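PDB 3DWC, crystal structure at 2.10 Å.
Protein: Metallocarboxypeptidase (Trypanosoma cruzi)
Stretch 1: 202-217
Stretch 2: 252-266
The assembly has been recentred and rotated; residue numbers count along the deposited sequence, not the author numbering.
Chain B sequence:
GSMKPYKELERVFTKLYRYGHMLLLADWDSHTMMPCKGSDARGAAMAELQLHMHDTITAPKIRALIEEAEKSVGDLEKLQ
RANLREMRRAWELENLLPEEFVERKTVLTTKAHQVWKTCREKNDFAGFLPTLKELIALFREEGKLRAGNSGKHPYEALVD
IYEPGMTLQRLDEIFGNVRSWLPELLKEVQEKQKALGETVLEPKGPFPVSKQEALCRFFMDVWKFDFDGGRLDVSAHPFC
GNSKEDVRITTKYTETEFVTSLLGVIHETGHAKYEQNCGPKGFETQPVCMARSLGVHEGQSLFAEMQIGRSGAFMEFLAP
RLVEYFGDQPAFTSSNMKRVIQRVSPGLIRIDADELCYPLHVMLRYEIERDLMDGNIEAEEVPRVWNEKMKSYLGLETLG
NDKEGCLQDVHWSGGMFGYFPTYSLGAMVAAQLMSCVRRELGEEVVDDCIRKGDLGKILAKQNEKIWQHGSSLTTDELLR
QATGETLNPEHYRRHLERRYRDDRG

Stretch 1 202-217: EPKGPFPVSKQEALCR
Stretch 2, residues 252-266: KYTETEFVTSLLGVI

Each stretch is a non-helical segment (loop or turn) leading into a helix, 209-217 in stretch 1 and 259-266 in stretch 2; the helix axes run 28° apart in the same sense, 9.8 Å at closest approach. In the register, Val209 CA lies 6.0 Å from Tyr253 CA, Phe207 CA 4.8 Å from Glu255 CA, Gln212 CA 6.7 Å from Phe258 CA and Cys216 CA 5.9 Å from Leu262 CA, while Gly205 pairs with Thr256; 873 Å² is buried in all.

Lys252 (phi/psi -152/141) makes no contact. Tyr253 (-120/141; chi1 m, chi2 102°) lays its ring along the first helix: Val209 O lies over one face, Val209 CG1 is 3.5 Å from Tyr253 CD1, and Cys216 SG sits at the edge, 4.1 Å from Tyr253 CE2. Thr254 (-125/139; chi1 t) points its CA-to-CB bond away from stretch 1 and offers its backbone: Gln212 NE2 donates to Thr254 O (2.9 Å, 168°) and to Phe207 O (2.8 Å), so one amide, with Gln212 at chi1 m and chi2 t, ties the first helix to the loop of each stretch.

At Glu255 (-63/-27; m, t), Phe207 N donates to Glu255 O (2.8 Å, 159°), while water 2 links Glu255 OE1 (2.6 Å) to Val209 N (3.1 Å). Water 1 joins Thr256 O (2.8 Å) to Gly205 N (3.2 Å). Gly205 suits this approach, since an ideal CB would lie 2.9 Å from Glu255 O. The following Pro206 has a cis peptide bond before it.

Glu257 (-155/164; chi1 p) caps the second helix, accepting from Thr260 N at OE1 (3.0 Å). Phe258 (-118/-17; p, 79°) directs its edge at the face of Phe207 (chi1 m), centroids 5.0 Å apart and planes at 86°; Pro203 CB packs 3.9 Å from Phe258 CE2. Farther along, Cys216 SG (chi1 m) lies 4.1 Å from Leu262 CA and 3.8 Å from Val265 CG2 (chi1 t), its compact side chain fitting this buried, closely packed site.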

# COMPACT_ATOMS: atom_id res chain seq x y z
N GLU B 202 10.48 39.02 1.46
CA GLU B 202 9.84 37.75 1.69
C GLU B 202 8.90 37.42 0.53
O GLU B 202 8.08 38.26 0.12
CB GLU B 202 9.03 37.74 2.99
CG GLU B 202 9.87 37.54 4.22
CD GLU B 202 10.55 36.20 4.25
OE1 GLU B 202 11.78 36.21 4.43
OE2 GLU B 202 9.87 35.15 4.07
N PRO B 203 8.99 36.20 0.02
CA PRO B 203 7.98 35.80 -0.95
C PRO B 203 6.55 35.93 -0.41
O PRO B 203 6.26 35.50 0.72
CB PRO B 203 8.34 34.35 -1.23
CG PRO B 203 9.84 34.31 -0.96
CD PRO B 203 9.99 35.14 0.25
N LYS B 204 5.66 36.51 -1.22
CA LYS B 204 4.24 36.67 -0.86
C LYS B 204 3.29 35.64 -1.48
O LYS B 204 3.19 35.53 -2.69
CB LYS B 204 3.80 38.09 -1.20
CG LYS B 204 4.46 39.14 -0.27
CD LYS B 204 4.99 40.35 -1.01
CE LYS B 204 5.00 41.64 -0.14
NZ LYS B 204 3.78 42.44 -0.45
N GLY B 205 2.59 34.89 -0.64
CA GLY B 205 1.58 33.94 -1.09
C GLY B 205 0.22 34.57 -1.40
O GLY B 205 0.07 35.79 -1.33
N PRO B 206 -0.78 33.74 -1.74
CA PRO B 206 -0.75 32.28 -1.83
C PRO B 206 0.12 31.70 -2.94
O PRO B 206 0.32 32.32 -4.00
CB PRO B 206 -2.22 31.88 -2.02
CG PRO B 206 -2.96 33.14 -2.32
CD PRO B 206 -2.12 34.30 -2.00
N PHE B 207 0.66 30.51 -2.66
CA PHE B 207 1.35 29.68 -3.62
C PHE B 207 0.50 28.42 -3.79
O PHE B 207 0.52 27.54 -2.92
CB PHE B 207 2.75 29.35 -3.10
CG PHE B 207 3.58 30.57 -2.84
CD1 PHE B 207 3.90 30.95 -1.54
CD2 PHE B 207 3.97 31.40 -3.89
CE1 PHE B 207 4.63 32.08 -1.31
CE2 PHE B 207 4.70 32.55 -3.64
CZ PHE B 207 5.03 32.88 -2.35
N PRO B 208 -0.28 28.33 -4.88
CA PRO B 208 -1.21 27.21 -5.00
C PRO B 208 -0.52 25.85 -4.90
O PRO B 208 0.56 25.63 -5.48
CB PRO B 208 -1.85 27.41 -6.40
CG PRO B 208 -1.73 28.86 -6.64
CD PRO B 208 -0.35 29.19 -6.07
N VAL B 209 -1.14 24.97 -4.13
CA VAL B 209 -0.53 23.71 -3.78
C VAL B 209 -0.27 22.85 -5.01
O VAL B 209 0.69 22.07 -5.01
CB VAL B 209 -1.41 22.97 -2.75
CG1 VAL B 209 -0.99 21.52 -2.65
CG2 VAL B 209 -1.29 23.66 -1.38
N SER B 210 -1.14 22.95 -6.02
CA SER B 210 -0.94 22.27 -7.32
C SER B 210 0.30 22.77 -8.07
O SER B 210 1.02 21.99 -8.69
CB SER B 210 -2.18 22.38 -8.22
OG SER B 210 -2.36 23.69 -8.78
N LYS B 211 0.55 24.07 -8.00
CA LYS B 211 1.73 24.61 -8.66
C LYS B 211 3.01 24.24 -7.86
O LYS B 211 4.07 23.96 -8.44
CB LYS B 211 1.56 26.13 -8.84
CG LYS B 211 0.38 26.53 -9.79
CD LYS B 211 0.17 28.04 -9.82
CE LYS B 211 -1.17 28.49 -10.43
NZ LYS B 211 -0.99 29.08 -11.73
N GLN B 212 2.89 24.20 -6.53
CA GLN B 212 3.98 23.68 -5.66
C GLN B 212 4.36 22.25 -5.97
O GLN B 212 5.54 21.89 -6.02
CB GLN B 212 3.56 23.79 -4.20
CG GLN B 212 3.61 25.21 -3.72
CD GLN B 212 3.55 25.31 -2.22
OE1 GLN B 212 4.39 24.74 -1.52
NE2 GLN B 212 2.58 26.05 -1.71
N GLU B 213 3.35 21.42 -6.16
CA GLU B 213 3.57 20.03 -6.50
C GLU B 213 4.24 19.92 -7.86
O GLU B 213 5.18 19.14 -8.05
CB GLU B 213 2.26 19.28 -6.52
CG GLU B 213 2.48 17.84 -6.86
CD GLU B 213 1.22 17.01 -6.79
OE1 GLU B 213 1.17 16.02 -7.55
OE2 GLU B 213 0.30 17.36 -5.96
N ALA B 214 3.75 20.69 -8.83
CA ALA B 214 4.37 20.65 -10.13
C ALA B 214 5.84 21.08 -10.10
O ALA B 214 6.72 20.48 -10.78
CB ALA B 214 3.56 21.51 -11.13
N LEU B 215 6.13 22.11 -9.34
CA LEU B 215 7.50 22.58 -9.15
C LEU B 215 8.42 21.55 -8.48
O LEU B 215 9.58 21.35 -8.89
CB LEU B 215 7.51 23.88 -8.35
CG LEU B 215 8.87 24.59 -8.23
CD1 LEU B 215 9.49 24.96 -9.61
CD2 LEU B 215 8.76 25.78 -7.38
N CYS B 216 7.89 20.90 -7.47
CA CYS B 216 8.60 19.83 -6.79
C CYS B 216 8.94 18.68 -7.74
O CYS B 216 10.08 18.20 -7.74
CB CYS B 216 7.76 19.35 -5.60
SG CYS B 216 7.78 20.49 -4.15
N ARG B 217 7.97 18.21 -8.52
CA ARG B 217 8.22 17.15 -9.49
C ARG B 217 9.24 17.59 -10.50
O ARG B 217 10.00 16.77 -10.99
CB ARG B 217 6.95 16.74 -10.26
CG ARG B 217 5.91 16.08 -9.39
CD ARG B 217 4.66 15.62 -10.16
NE ARG B 217 3.82 15.05 -9.13
CZ ARG B 217 3.86 13.79 -8.71
NH1 ARG B 217 4.64 12.89 -9.33
NH2 ARG B 217 3.07 13.42 -7.70
N LYS B 252 4.45 17.93 2.17
CA LYS B 252 3.24 18.52 2.71
C LYS B 252 3.29 19.97 2.26
O LYS B 252 4.36 20.54 2.20
CB LYS B 252 3.32 18.42 4.20
CG LYS B 252 2.05 18.73 4.96
CD LYS B 252 2.36 19.54 6.22
CE LYS B 252 3.36 18.83 7.17
NZ LYS B 252 3.72 19.67 8.41
N TYR B 253 2.14 20.52 1.88
CA TYR B 253 2.06 21.85 1.34
C TYR B 253 1.19 22.78 2.18
O TYR B 253 0.16 22.38 2.70
CB TYR B 253 1.51 21.81 -0.07
CG TYR B 253 2.25 20.90 -1.03
CD1 TYR B 253 1.73 19.66 -1.35
CD2 TYR B 253 3.42 21.28 -1.60
CE1 TYR B 253 2.36 18.82 -2.19
CE2 TYR B 253 4.09 20.44 -2.46
CZ TYR B 253 3.54 19.21 -2.76
OH TYR B 253 4.18 18.35 -3.62
N THR B 254 1.66 24.03 2.29
CA THR B 254 0.90 25.15 2.80
C THR B 254 0.94 26.24 1.72
O THR B 254 1.99 26.44 1.06
CB THR B 254 1.52 25.67 4.13
OG1 THR B 254 0.91 26.90 4.52
CG2 THR B 254 3.02 25.91 4.01
N GLU B 255 -0.19 26.90 1.50
CA GLU B 255 -0.29 28.02 0.57
C GLU B 255 0.57 29.20 0.96
O GLU B 255 0.98 29.97 0.09
CB GLU B 255 -1.74 28.53 0.41
CG GLU B 255 -2.55 27.77 -0.59
CD GLU B 255 -3.80 28.54 -1.02
OE1 GLU B 255 -4.19 28.35 -2.21
OE2 GLU B 255 -4.36 29.37 -0.21
N THR B 256 0.84 29.35 2.24
CA THR B 256 1.55 30.55 2.74
C THR B 256 3.02 30.64 2.34
O THR B 256 3.58 31.74 2.22
CB THR B 256 1.41 30.69 4.30
OG1 THR B 256 2.14 29.65 4.94
CG2 THR B 256 -0.06 30.62 4.75
N GLU B 257 3.67 29.50 2.12
CA GLU B 257 5.04 29.52 1.60
C GLU B 257 5.40 28.23 0.86
O GLU B 257 4.69 27.26 0.97
CB GLU B 257 6.05 29.80 2.72
CG GLU B 257 5.96 28.89 3.98
CD GLU B 257 6.93 27.69 3.96
OE1 GLU B 257 7.94 27.69 3.25
OE2 GLU B 257 6.65 26.71 4.69
N PHE B 258 6.48 28.27 0.09
CA PHE B 258 6.88 27.13 -0.73
C PHE B 258 8.25 26.56 -0.37
O PHE B 258 8.58 25.49 -0.78
CB PHE B 258 6.92 27.52 -2.23
CG PHE B 258 7.88 28.60 -2.54
CD1 PHE B 258 9.23 28.34 -2.65
CD2 PHE B 258 7.45 29.88 -2.71
CE1 PHE B 258 10.13 29.36 -2.91
CE2 PHE B 258 8.33 30.88 -2.96
CZ PHE B 258 9.69 30.61 -3.08
N VAL B 259 9.04 27.32 0.36
CA VAL B 259 10.45 26.97 0.59
C VAL B 259 10.56 25.66 1.35
O VAL B 259 11.31 24.80 0.95
CB VAL B 259 11.17 28.12 1.36
CG1 VAL B 259 12.57 27.71 1.84
CG2 VAL B 259 11.25 29.34 0.46
N THR B 260 9.81 25.50 2.43
CA THR B 260 10.03 24.37 3.32
C THR B 260 9.79 23.08 2.60
O THR B 260 10.54 22.14 2.73
CB THR B 260 9.13 24.38 4.57
OG1 THR B 260 9.37 25.59 5.28
CG2 THR B 260 9.57 23.24 5.50
N SER B 261 8.72 23.09 1.83
CA SER B 261 8.30 21.99 1.07
C SER B 261 9.17 21.69 -0.15
O SER B 261 9.43 20.53 -0.45
CB SER B 261 6.85 22.25 0.64
OG SER B 261 6.54 21.40 -0.42
N LEU B 262 9.62 22.73 -0.85
CA LEU B 262 10.60 22.55 -1.95
C LEU B 262 11.92 21.93 -1.47
O LEU B 262 12.45 20.95 -2.03
CB LEU B 262 10.91 23.92 -2.53
CG LEU B 262 11.33 24.09 -3.99
CD1 LEU B 262 12.25 25.32 -4.08
CD2 LEU B 262 11.91 22.88 -4.69
N LEU B 263 12.50 22.57 -0.47
CA LEU B 263 13.73 22.08 0.11
C LEU B 263 13.59 20.71 0.77
O LEU B 263 14.52 19.88 0.76
CB LEU B 263 14.33 23.08 1.07
CG LEU B 263 15.14 24.22 0.45
CD1 LEU B 263 14.56 24.75 -0.86
CD2 LEU B 263 15.10 25.29 1.50
N GLY B 264 12.44 20.49 1.38
CA GLY B 264 12.06 19.15 1.87
C GLY B 264 12.04 18.07 0.81
O GLY B 264 12.58 17.00 1.00
N VAL B 265 11.41 18.33 -0.31
CA VAL B 265 11.44 17.37 -1.41
C VAL B 265 12.85 17.13 -1.95
O VAL B 265 13.21 16.01 -2.25
CB VAL B 265 10.50 17.81 -2.53
CG1 VAL B 265 10.80 17.12 -3.86
CG2 VAL B 265 9.07 17.54 -2.08
N ILE B 266 13.64 18.18 -2.04
CA ILE B 266 15.03 18.07 -2.50
C ILE B 266 15.82 17.15 -1.53
O ILE B 266 16.51 16.23 -1.92
CB ILE B 266 15.69 19.48 -2.67
CG1 ILE B 266 15.12 20.18 -3.91
CG2 ILE B 266 17.26 19.36 -2.82
CD1 ILE B 266 15.50 21.67 -4.10
O HOH W 1 2.47 34.31 2.50
O HOH W 2 -3.78 25.93 -2.94
O HOH W 3 4.45 24.60 1.26